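PDB 5F7U: cycloalternan-forming enzyme from Listeria monocytogenes serovar 1/2a, which belongs to glycoside hydrolase family 31, combining a TIM-barrel domain with several beta-rich domains and a family 6 carbohydrate-binding module. Local coordinates for residues 368-374 / 396-401; 630-636 / 658-664; 5-9 / 38-44. The protein carries 1 engineered substitution. All blocks are in the same frame, centred on the assembly; numbering follows the deposited sequence.

Contact 1. Residues 368-374 / 396-401. With MG (magnesium ion), chain J; GLC (alpha-D-glucopyranose), chain F; GLC (alpha-D-glucopyranose), chain B.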
# COMPACT_ATOMS: atom_id res chain seq x y z
N TRP A 368 -15.62 -3.03 -6.28
CA TRP A 368 -15.92 -4.39 -5.85
C TRP A 368 -17.03 -4.41 -4.83
O TRP A 368 -16.96 -3.68 -3.84
CB TRP A 368 -14.71 -5.03 -5.20
CG TRP A 368 -13.55 -5.29 -6.09
CD1 TRP A 368 -12.76 -4.36 -6.71
CD2 TRP A 368 -13.00 -6.57 -6.41
NE1 TRP A 368 -11.75 -5.00 -7.42
CE2 TRP A 368 -11.89 -6.35 -7.26
CE3 TRP A 368 -13.36 -7.89 -6.08
CZ2 TRP A 368 -11.11 -7.40 -7.77
CZ3 TRP A 368 -12.58 -8.96 -6.62
CH2 TRP A 368 -11.46 -8.69 -7.45
N MET A 369 -18.05 -5.25 -5.05
CA MET A 369 -19.16 -5.44 -4.09
C MET A 369 -19.02 -6.76 -3.36
O MET A 369 -18.78 -7.80 -3.99
CB MET A 369 -20.50 -5.45 -4.82
CG MET A 369 -20.65 -4.28 -5.78
SD MET A 369 -22.38 -3.91 -6.16
CE MET A 369 -22.94 -5.50 -6.77
N SER A 370 -19.22 -6.74 -2.05
CA SER A 370 -19.02 -7.95 -1.24
C SER A 370 -19.89 -7.84 -0.00
O SER A 370 -20.14 -6.73 0.47
CB SER A 370 -17.54 -8.07 -0.85
OG SER A 370 -17.31 -9.18 0.01
N ALA A 371 -20.34 -8.98 0.52
CA ALA A 371 -21.04 -9.06 1.82
C ALA A 371 -21.07 -10.51 2.24
O ALA A 371 -21.56 -11.36 1.48
CB ALA A 371 -22.46 -8.50 1.74
N ASN A 372 -20.58 -10.79 3.44
CA ASN A 372 -20.59 -12.17 3.90
C ASN A 372 -22.00 -12.76 3.94
O ASN A 372 -22.17 -13.97 3.75
CB ASN A 372 -19.92 -12.32 5.27
CG ASN A 372 -19.69 -13.76 5.65
OD1 ASN A 372 -20.46 -14.33 6.44
ND2 ASN A 372 -18.66 -14.38 5.06
N GLU A 373 -23.01 -11.91 4.17
CA GLU A 373 -24.41 -12.37 4.24
C GLU A 373 -25.02 -12.90 2.93
O GLU A 373 -26.09 -13.54 2.97
CB GLU A 373 -25.31 -11.30 4.86
CG GLU A 373 -25.53 -10.07 3.99
CD GLU A 373 -26.18 -8.93 4.77
OE1 GLU A 373 -25.53 -8.34 5.66
OE2 GLU A 373 -27.37 -8.63 4.47
N TRP A 374 -24.38 -12.61 1.80
CA TRP A 374 -24.85 -13.11 0.51
C TRP A 374 -24.54 -14.60 0.44
O TRP A 374 -23.37 -15.01 0.35
CB TRP A 374 -24.17 -12.36 -0.64
CG TRP A 374 -24.52 -10.90 -0.69
CD1 TRP A 374 -25.58 -10.27 -0.07
CD2 TRP A 374 -23.82 -9.90 -1.41
NE1 TRP A 374 -25.55 -8.92 -0.36
CE2 TRP A 374 -24.50 -8.67 -1.20
CE3 TRP A 374 -22.67 -9.91 -2.22
CZ2 TRP A 374 -24.05 -7.46 -1.74
CZ3 TRP A 374 -22.23 -8.69 -2.79
CH2 TRP A 374 -22.92 -7.50 -2.54
N GLY A 396 -16.56 -5.60 -9.83
CA GLY A 396 -16.12 -6.78 -9.09
C GLY A 396 -17.19 -7.26 -8.13
O GLY A 396 -17.96 -6.47 -7.60
N PHE A 397 -17.22 -8.57 -7.89
CA PHE A 397 -18.26 -9.19 -7.07
C PHE A 397 -17.61 -10.32 -6.29
O PHE A 397 -16.85 -11.13 -6.85
CB PHE A 397 -19.40 -9.73 -7.96
CG PHE A 397 -20.67 -10.03 -7.21
CD1 PHE A 397 -20.81 -11.20 -6.46
CD2 PHE A 397 -21.75 -9.16 -7.28
CE1 PHE A 397 -21.99 -11.47 -5.76
CE2 PHE A 397 -22.94 -9.41 -6.58
CZ PHE A 397 -23.06 -10.57 -5.83
N VAL A 398 -17.86 -10.37 -4.99
CA VAL A 398 -17.22 -11.40 -4.17
C VAL A 398 -18.30 -12.25 -3.54
O VAL A 398 -19.29 -11.71 -3.05
CB VAL A 398 -16.35 -10.79 -3.04
CG1 VAL A 398 -15.66 -11.90 -2.22
CG2 VAL A 398 -15.30 -9.81 -3.60
N LEU A 399 -18.11 -13.58 -3.55
CA LEU A 399 -18.94 -14.47 -2.73
C LEU A 399 -18.09 -15.16 -1.69
O LEU A 399 -17.08 -15.78 -2.04
CB LEU A 399 -19.67 -15.53 -3.57
CG LEU A 399 -20.92 -15.05 -4.31
CD1 LEU A 399 -21.45 -16.25 -5.08
CD2 LEU A 399 -21.97 -14.56 -3.31
N GLU A 400 -18.51 -15.07 -0.44
CA GLU A 400 -17.84 -15.75 0.65
C GLU A 400 -18.62 -16.96 1.11
O GLU A 400 -18.05 -18.07 1.19
CB GLU A 400 -17.59 -14.80 1.82
CG GLU A 400 -16.64 -13.67 1.46
CD GLU A 400 -16.09 -12.95 2.66
OE1 GLU A 400 -16.77 -12.89 3.72
OE2 GLU A 400 -14.95 -12.44 2.55
N GLN A 401 -19.90 -16.75 1.39
CA GLN A 401 -20.75 -17.78 1.96
C GLN A 401 -21.40 -18.60 0.82
O GLN A 401 -22.63 -18.68 0.69
CB GLN A 401 -21.77 -17.14 2.90
CG GLN A 401 -22.31 -18.11 3.93
CD GLN A 401 -23.29 -17.52 4.92
OE1 GLN A 401 -23.93 -18.29 5.63
NE2 GLN A 401 -23.45 -16.20 4.96
MG MG J . -28.15 -14.29 2.93
C1 GLC F . -16.57 -16.21 7.51
C2 GLC F . -16.56 -17.20 8.69
C3 GLC F . -16.06 -18.58 8.25
C4 GLC F . -16.83 -19.09 7.03
C5 GLC F . -16.70 -18.04 5.91
C6 GLC F . -17.34 -18.43 4.59
O2 GLC F . -15.69 -16.72 9.72
O3 GLC F . -16.20 -19.52 9.33
O4 GLC F . -16.28 -20.35 6.62
O5 GLC F . -17.24 -16.78 6.37
O6 GLC F . -18.76 -18.42 4.75
C1 GLC B . -11.97 -13.39 7.39
C2 GLC B . -11.82 -12.20 6.41
C3 GLC B . -13.15 -11.46 6.17
C4 GLC B . -14.25 -12.45 5.75
C5 GLC B . -14.25 -13.70 6.65
C6 GLC B . -15.21 -14.79 6.18
O2 GLC B . -10.74 -11.36 6.81
O3 GLC B . -13.02 -10.46 5.14
O4 GLC B . -15.54 -11.82 5.83
O5 GLC B . -12.94 -14.29 6.82
O6 GLC B . -15.21 -15.79 7.22
O HOH W 1 -20.86 -13.95 0.55
O HOH W 2 -19.02 -11.43 -0.25
O HOH W 3 -28.85 -12.07 3.10
O HOH W 4 -30.30 -14.72 2.88
O HOH W 5 -27.60 -14.93 5.10
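Met369 N reaches across to Gly396 O at 2.8 Å, and Val398 N bonds to Met369 O at 2.9 Å, in the parallel pairing of strands 367-369 and 396-399. Packing is tight on both faces of this end. Gly396 CA lies over one face of the Trp368 indole, while Val398 CG2 meets the edge of that ring, 3.7 Å from CE3. On the other face of the sheet, with Met369, Phe397, its CG anti to the backbone N (chi1 -164°), carries its ring to Trp374 and to Met369 CE. The two aromatic planes are 22° apart but slid so far that they hardly overlap, and helix 377-389 covers Phe397 through Val380 and Ala383.

Beyond the strands water takes over: one molecule accepts from Ala371 N, another from Glu400 N. Asn372 ND2 bonds to the anti side of Glu400 OE1 at 2.8 Å, the amide and carboxylate planes 76° apart, and also to O5 of glucose F. Glu400 OE1 takes a further bond from O4 of glucose B, while OE2 is salt-bridged to Lys535. The solvent side is at partly exposed Gln401, whose NE2 bonds to Asn372 O at 2.8 Å; beside it Glu373 O binds magnesium, with three waters, Asp375 and Asp379. This is the first beta-alpha-beta unit of the TIM barrel, its glycan pocket at the C-terminal strand ends, as is usual for TIM-barrel sites.

Contact 2. Residues 630-636 / 658-664; sequences WDMAGFT and MQFHSEK. With GLC (alpha-D-glucopyranose), chain B; GLC (alpha-D-glucopyranose), chain C.
Asp631 OD1 is gripped from two directions. Gln659 NE2 approaches its anti lone pair at 2.9 Å along an almost straight line (178°), and a water donates to it as well. That same water donates to Gln659 OE1, so both ends of the amide are tied to one carboxylate oxygen, directly or through water. The bend of the glutamine chain at chi2 (-110°) turns the amide this way. NE2 also has a longer, more bent bond to Trp630 O at 3.2 Å, entering well above the carbonyl plane. Met632 N bonds to Gln659 O from within the type II turn Asp631-Gly634.

The turn delivers Phe635 to the sugar side. Glu663 CB sits over one face of its ring, 3.6 Å from the centroid, a CH-pi contact. The His661 ring lies alongside with planes 26° apart, yet the two barely overlap; the closest atoms are Phe635 CD2 and His661 CD2. His661 NE2 donates to O4 of glucose B at 2.9 Å, and O3 of the same sugar shares that nitrogen. On the far side of the ring, ND1 meets Ser370 OG in a weak hydrogen bond.

Glu663 reaches out extended and divides its carboxylate. OE1 takes the Lys664 NZ salt bridge at 2.8 Å; Thr636 OG1 lies unusually close to it, so the details of that bond are doubtful. OE2 receives O6 of glucose C at 3.0 Å and also bonds to Tyr275. Backbone Glu663 N closes on Phe635 O at 2.8 Å. Side chains carried past the C-terminal ends of the last two barrel strands, gathered round bound sugar, make this one wall of a TIM-barrel pocket.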
# COMPACT_ATOMS: atom_id res chain seq x y z
N TRP A 630 -9.15 -1.69 1.01
CA TRP A 630 -9.65 -1.82 2.38
C TRP A 630 -11.16 -1.98 2.30
O TRP A 630 -11.76 -1.68 1.26
CB TRP A 630 -9.25 -0.59 3.23
CG TRP A 630 -9.89 0.72 2.80
CD1 TRP A 630 -9.81 1.33 1.56
CD2 TRP A 630 -10.68 1.59 3.62
NE1 TRP A 630 -10.52 2.52 1.56
CE2 TRP A 630 -11.05 2.71 2.81
CE3 TRP A 630 -11.10 1.55 4.96
CZ2 TRP A 630 -11.85 3.77 3.30
CZ3 TRP A 630 -11.88 2.63 5.46
CH2 TRP A 630 -12.25 3.71 4.62
N ASP A 631 -11.77 -2.49 3.38
CA ASP A 631 -13.22 -2.54 3.48
C ASP A 631 -13.70 -1.12 3.80
O ASP A 631 -13.58 -0.69 4.94
CB ASP A 631 -13.67 -3.49 4.61
CG ASP A 631 -13.13 -4.93 4.46
OD1 ASP A 631 -12.83 -5.38 3.35
OD2 ASP A 631 -13.02 -5.63 5.49
N MET A 632 -14.20 -0.38 2.80
CA MET A 632 -14.52 1.04 3.01
C MET A 632 -15.53 1.19 4.15
O MET A 632 -16.54 0.47 4.20
CB MET A 632 -14.97 1.73 1.72
CG MET A 632 -16.14 1.08 1.00
SD MET A 632 -16.98 2.28 -0.06
CE MET A 632 -18.01 3.03 1.18
N ALA A 633 -15.22 2.08 5.09
CA ALA A 633 -16.05 2.34 6.28
C ALA A 633 -16.11 1.21 7.29
O ALA A 633 -16.92 1.28 8.20
CB ALA A 633 -17.46 2.82 5.89
N GLY A 634 -15.25 0.19 7.15
CA GLY A 634 -15.14 -0.93 8.12
C GLY A 634 -16.17 -2.01 7.83
O GLY A 634 -17.26 -1.71 7.34
N PHE A 635 -15.84 -3.26 8.14
CA PHE A 635 -16.76 -4.36 7.77
C PHE A 635 -17.59 -4.88 8.94
O PHE A 635 -18.52 -5.67 8.76
CB PHE A 635 -16.03 -5.48 7.00
CG PHE A 635 -15.46 -6.60 7.87
CD1 PHE A 635 -14.78 -6.35 9.08
CD2 PHE A 635 -15.54 -7.92 7.41
CE1 PHE A 635 -14.26 -7.42 9.84
CE2 PHE A 635 -15.00 -8.98 8.15
CZ PHE A 635 -14.37 -8.73 9.37
N THR A 636 -17.26 -4.42 10.15
CA THR A 636 -17.94 -4.90 11.36
C THR A 636 -18.02 -3.80 12.42
O THR A 636 -17.52 -2.71 12.22
CB THR A 636 -17.25 -6.18 11.91
OG1 THR A 636 -18.15 -6.83 12.83
CG2 THR A 636 -15.91 -5.88 12.57
N MET A 658 -11.07 -0.11 -4.83
CA MET A 658 -12.29 0.35 -4.14
C MET A 658 -13.20 -0.85 -3.90
O MET A 658 -13.57 -1.55 -4.86
CB MET A 658 -13.01 1.40 -4.99
CG MET A 658 -14.17 2.08 -4.27
SD MET A 658 -15.10 3.13 -5.39
CE MET A 658 -16.17 3.89 -4.17
N GLN A 659 -13.57 -1.10 -2.63
CA GLN A 659 -14.31 -2.33 -2.28
C GLN A 659 -15.11 -2.12 -0.99
O GLN A 659 -14.54 -1.65 0.00
CB GLN A 659 -13.31 -3.50 -2.06
CG GLN A 659 -13.92 -4.88 -1.73
CD GLN A 659 -13.69 -5.37 -0.30
OE1 GLN A 659 -13.94 -6.55 -0.02
NE2 GLN A 659 -13.23 -4.50 0.60
N PHE A 660 -16.40 -2.45 -1.01
CA PHE A 660 -17.19 -2.53 0.25
C PHE A 660 -17.40 -3.97 0.64
O PHE A 660 -17.42 -4.87 -0.22
CB PHE A 660 -18.51 -1.70 0.23
CG PHE A 660 -19.58 -2.21 -0.73
CD1 PHE A 660 -20.37 -3.34 -0.39
CD2 PHE A 660 -19.84 -1.54 -1.94
CE1 PHE A 660 -21.37 -3.79 -1.26
CE2 PHE A 660 -20.84 -2.00 -2.81
CZ PHE A 660 -21.61 -3.12 -2.47
N HIS A 661 -17.58 -4.20 1.95
CA HIS A 661 -17.63 -5.55 2.49
C HIS A 661 -18.27 -5.50 3.88
O HIS A 661 -18.29 -4.44 4.54
CB HIS A 661 -16.20 -6.15 2.54
CG HIS A 661 -16.14 -7.56 3.05
ND1 HIS A 661 -16.98 -8.56 2.59
CD2 HIS A 661 -15.36 -8.13 4.00
CE1 HIS A 661 -16.71 -9.69 3.24
NE2 HIS A 661 -15.73 -9.46 4.10
N SER A 662 -18.81 -6.64 4.32
CA SER A 662 -19.39 -6.74 5.65
C SER A 662 -19.18 -8.13 6.23
O SER A 662 -19.21 -9.13 5.51
CB SER A 662 -20.88 -6.37 5.65
OG SER A 662 -21.59 -7.14 4.69
N GLU A 663 -19.02 -8.18 7.55
CA GLU A 663 -18.69 -9.41 8.26
C GLU A 663 -19.85 -10.39 8.51
O GLU A 663 -19.69 -11.62 8.38
CB GLU A 663 -18.11 -9.02 9.62
CG GLU A 663 -17.68 -10.22 10.43
CD GLU A 663 -17.23 -9.86 11.83
OE1 GLU A 663 -18.04 -9.28 12.60
OE2 GLU A 663 -16.07 -10.17 12.13
N LYS A 664 -21.01 -9.88 8.93
CA LYS A 664 -22.03 -10.75 9.54
C LYS A 664 -22.67 -11.71 8.53
O LYS A 664 -22.92 -11.34 7.38
CB LYS A 664 -23.09 -9.94 10.29
CG LYS A 664 -22.57 -9.11 11.47
CD LYS A 664 -21.92 -9.97 12.55
CE LYS A 664 -21.62 -9.16 13.80
NZ LYS A 664 -20.23 -9.40 14.29
C1 GLC B . -11.97 -13.39 7.39
C2 GLC B . -11.82 -12.20 6.41
C3 GLC B . -13.15 -11.46 6.17
C4 GLC B . -14.25 -12.45 5.75
C5 GLC B . -14.25 -13.70 6.65
C6 GLC B . -15.21 -14.79 6.18
O2 GLC B . -10.74 -11.36 6.81
O3 GLC B . -13.02 -10.46 5.14
O4 GLC B . -15.54 -11.82 5.83
O5 GLC B . -12.94 -14.29 6.82
O6 GLC B . -15.21 -15.79 7.22
C1 GLC C . -12.07 -14.50 12.70
C2 GLC C . -10.97 -14.93 11.72
C3 GLC C . -10.88 -13.98 10.52
C4 GLC C . -12.23 -13.90 9.78
C5 GLC C . -13.30 -13.49 10.82
C6 GLC C . -14.71 -13.47 10.26
O1 GLC C . -11.68 -13.31 13.40
O2 GLC C . -9.72 -14.95 12.40
O3 GLC C . -9.83 -14.40 9.66
O4 GLC C . -12.21 -12.91 8.73
O5 GLC C . -13.33 -14.30 12.02
O6 GLC C . -15.01 -12.08 10.13
O HOH W 6 -12.35 0.43 -0.54
O HOH W 7 -12.58 -7.85 2.11
O HOH W 8 -16.74 -2.21 3.84
O HOH W 9 -21.06 -6.74 9.59
O HOH W 10 -20.23 -6.28 15.28

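Contact 3. Residues 5-9 / 38-44; sequences DGEYH and LNITTWP. With GLC (alpha-D-glucopyranose), chain E; GLC (alpha-D-glucopyranose), chain D.
Trp43 lays its indole flat against the backbone of Gly6 and Glu7, and the side chain can be walked atom by atom. CB stands 4.1 Å from C2 of glucose E. CG, set between the backbone N and the carbonyl carbon (chi1 62°), comes within 3.6 Å of that same C2, which lies over one face of the indole and is faced by CD2 too. On the opposite face Gly6 CA touches CZ2 at 3.4 Å, lies by CE2 and rests over the six-membered ring in a CH-pi contact; having no side chain, Gly6 lets the indole come this close. NE1 has Asp5 OD1 3.0 Å away, near the ring plane, with the carboxylate almost perpendicular to it; CD1 nears the same oxygen. CE3 lies by Gly6 O and C. At the far end CH2 and CZ3 both meet Glu7 N, and CZ3 also meets Tyr8 CB at the ring edge, 3.8 Å off.

The backbone beneath is an antiparallel pairing of strands 6-8 and 36-43 in the N-terminal domain, whose sequence family falls in the E-set clan. Tyr8 and Thr41 exchange two bonds. Asp5 and Gly6 both face Trp43, a classic beta bulge, and both their N atoms donate to Trp43 O, just before the cis peptide into Pro44.

Tyr8 puts its ring under glucose D, with C4 of the sugar over the centre of one face, so Trp43 and Tyr8 each present a ring face to one of two linked glucose units; Asn75 and Asn76 complete the pocket. His9 ND1 bonds to Asn39 O at 2.9 Å, nearly straight at 172°, and its NE2 to Tyr94.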
# COMPACT_ATOMS: atom_id res chain seq x y z
N ASP A 5 -2.27 -39.88 34.35
CA ASP A 5 -2.13 -40.61 33.08
C ASP A 5 -1.31 -39.88 32.01
O ASP A 5 -1.26 -40.30 30.87
CB ASP A 5 -3.49 -41.13 32.55
CG ASP A 5 -4.53 -40.06 32.44
OD1 ASP A 5 -4.63 -39.45 31.35
OD2 ASP A 5 -5.28 -39.82 33.44
N GLY A 6 -0.62 -38.80 32.39
CA GLY A 6 0.40 -38.27 31.49
C GLY A 6 1.30 -37.18 32.01
O GLY A 6 1.12 -36.69 33.13
N GLU A 7 2.29 -36.85 31.18
CA GLU A 7 3.24 -35.77 31.41
C GLU A 7 3.48 -35.12 30.05
O GLU A 7 3.44 -35.80 29.03
CB GLU A 7 4.55 -36.35 31.98
CG GLU A 7 5.72 -35.37 32.17
CD GLU A 7 6.46 -35.01 30.87
OE1 GLU A 7 6.33 -35.73 29.84
OE2 GLU A 7 7.15 -33.97 30.86
N TYR A 8 3.78 -33.82 30.05
CA TYR A 8 4.10 -33.13 28.81
C TYR A 8 4.98 -31.89 29.01
O TYR A 8 4.71 -31.06 29.87
CB TYR A 8 2.80 -32.78 28.09
CG TYR A 8 2.97 -32.08 26.77
CD1 TYR A 8 3.16 -32.81 25.60
CD2 TYR A 8 2.93 -30.68 26.69
CE1 TYR A 8 3.30 -32.16 24.38
CE2 TYR A 8 3.07 -30.03 25.46
CZ TYR A 8 3.24 -30.78 24.32
OH TYR A 8 3.39 -30.12 23.11
N HIS A 9 6.02 -31.80 28.19
CA HIS A 9 6.83 -30.59 28.05
C HIS A 9 7.22 -30.52 26.57
O HIS A 9 7.46 -31.55 25.95
CB HIS A 9 8.09 -30.65 28.95
CG HIS A 9 9.14 -29.63 28.60
ND1 HIS A 9 9.09 -28.32 29.01
CD2 HIS A 9 10.28 -29.75 27.87
CE1 HIS A 9 10.13 -27.66 28.55
NE2 HIS A 9 10.87 -28.51 27.85
N LEU A 38 12.29 -24.93 32.89
CA LEU A 38 11.43 -25.85 32.15
C LEU A 38 10.06 -25.94 32.79
O LEU A 38 9.92 -26.30 33.97
CB LEU A 38 12.06 -27.25 32.06
CG LEU A 38 13.52 -27.36 31.68
CD1 LEU A 38 13.93 -28.83 31.78
CD2 LEU A 38 13.78 -26.84 30.27
N ASN A 39 9.04 -25.61 32.01
CA ASN A 39 7.65 -25.73 32.45
C ASN A 39 7.08 -27.06 31.99
O ASN A 39 7.09 -27.36 30.80
CB ASN A 39 6.84 -24.55 31.94
CG ASN A 39 7.35 -23.24 32.50
OD1 ASN A 39 7.16 -22.97 33.68
ND2 ASN A 39 8.06 -22.46 31.68
N ILE A 40 6.59 -27.84 32.95
CA ILE A 40 6.15 -29.23 32.71
C ILE A 40 4.75 -29.43 33.27
O ILE A 40 4.45 -28.91 34.34
CB ILE A 40 7.14 -30.20 33.41
CG1 ILE A 40 8.57 -29.95 32.92
CG2 ILE A 40 6.72 -31.67 33.23
CD1 ILE A 40 9.64 -30.45 33.90
N THR A 41 3.89 -30.19 32.57
CA THR A 41 2.56 -30.50 33.12
C THR A 41 2.40 -31.99 33.34
O THR A 41 3.00 -32.80 32.62
CB THR A 41 1.40 -29.92 32.27
OG1 THR A 41 0.17 -29.92 33.02
CG2 THR A 41 1.19 -30.65 30.95
N THR A 42 1.62 -32.33 34.37
CA THR A 42 1.17 -33.71 34.57
C THR A 42 -0.34 -33.69 34.79
O THR A 42 -0.90 -32.66 35.18
CB THR A 42 1.85 -34.35 35.80
OG1 THR A 42 1.62 -33.52 36.96
CG2 THR A 42 3.35 -34.50 35.55
N TRP A 43 -0.99 -34.82 34.55
CA TRP A 43 -2.42 -34.96 34.79
C TRP A 43 -2.71 -36.43 35.11
O TRP A 43 -1.95 -37.29 34.65
CB TRP A 43 -3.23 -34.50 33.58
CG TRP A 43 -2.98 -35.30 32.34
CD1 TRP A 43 -3.73 -36.37 31.89
CD2 TRP A 43 -1.93 -35.11 31.40
NE1 TRP A 43 -3.19 -36.85 30.71
CE2 TRP A 43 -2.09 -36.10 30.39
CE3 TRP A 43 -0.86 -34.21 31.30
CZ2 TRP A 43 -1.22 -36.20 29.29
CZ3 TRP A 43 0.02 -34.31 30.21
CH2 TRP A 43 -0.17 -35.30 29.22
N PRO A 44 -3.77 -36.74 35.87
CA PRO A 44 -4.62 -35.75 36.55
C PRO A 44 -3.92 -35.21 37.80
O PRO A 44 -2.82 -35.67 38.14
CB PRO A 44 -5.85 -36.59 36.95
CG PRO A 44 -5.27 -37.94 37.23
CD PRO A 44 -4.17 -38.12 36.21
C1 GLC E . -5.77 -34.53 29.30
C2 GLC E . -4.87 -33.47 29.95
C3 GLC E . -4.17 -32.60 28.90
C4 GLC E . -3.40 -33.46 27.89
C5 GLC E . -4.33 -34.53 27.28
C6 GLC E . -3.56 -35.54 26.42
O1 GLC E . -6.96 -33.94 28.76
O2 GLC E . -5.63 -32.66 30.87
O3 GLC E . -3.27 -31.68 29.52
O4 GLC E . -2.87 -32.61 26.87
O5 GLC E . -5.07 -35.26 28.28
O6 GLC E . -4.47 -36.12 25.48
C1 GLC D . -1.43 -32.51 26.92
C2 GLC D . -1.01 -31.05 26.67
C3 GLC D . -1.29 -30.70 25.21
C4 GLC D . -0.56 -31.66 24.26
C5 GLC D . -0.89 -33.13 24.60
C6 GLC D . -0.00 -34.10 23.82
O2 GLC D . -1.71 -30.19 27.57
O3 GLC D . -0.92 -29.35 24.91
O4 GLC D . -0.91 -31.35 22.91
O5 GLC D . -0.74 -33.40 26.02
O6 GLC D . -0.69 -35.34 23.65

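How the contacts relate
Contact 3 comes first along the chain, then contact 1, then contact 2, and none is interleaved with another. Contacts 1 and 2 belong to one eight-stranded parallel barrel: their centres are about 10 Å apart, strands 367-369 and 657-660 are neighbours where the first strand closes on the last, and backbone bonds probably join Trp368 to Met658 and Asn372 to Ser662. Both touch glucose B, so together they frame one sugar pocket. Contact 3 lies apart in the N-terminal beta domain, its centre about 46 Å from contact 1 and about 45 Å from contact 2, with no touch between them. In this model glucose units therefore sit both in the barrel pocket and, far from it, on the N-terminal domain.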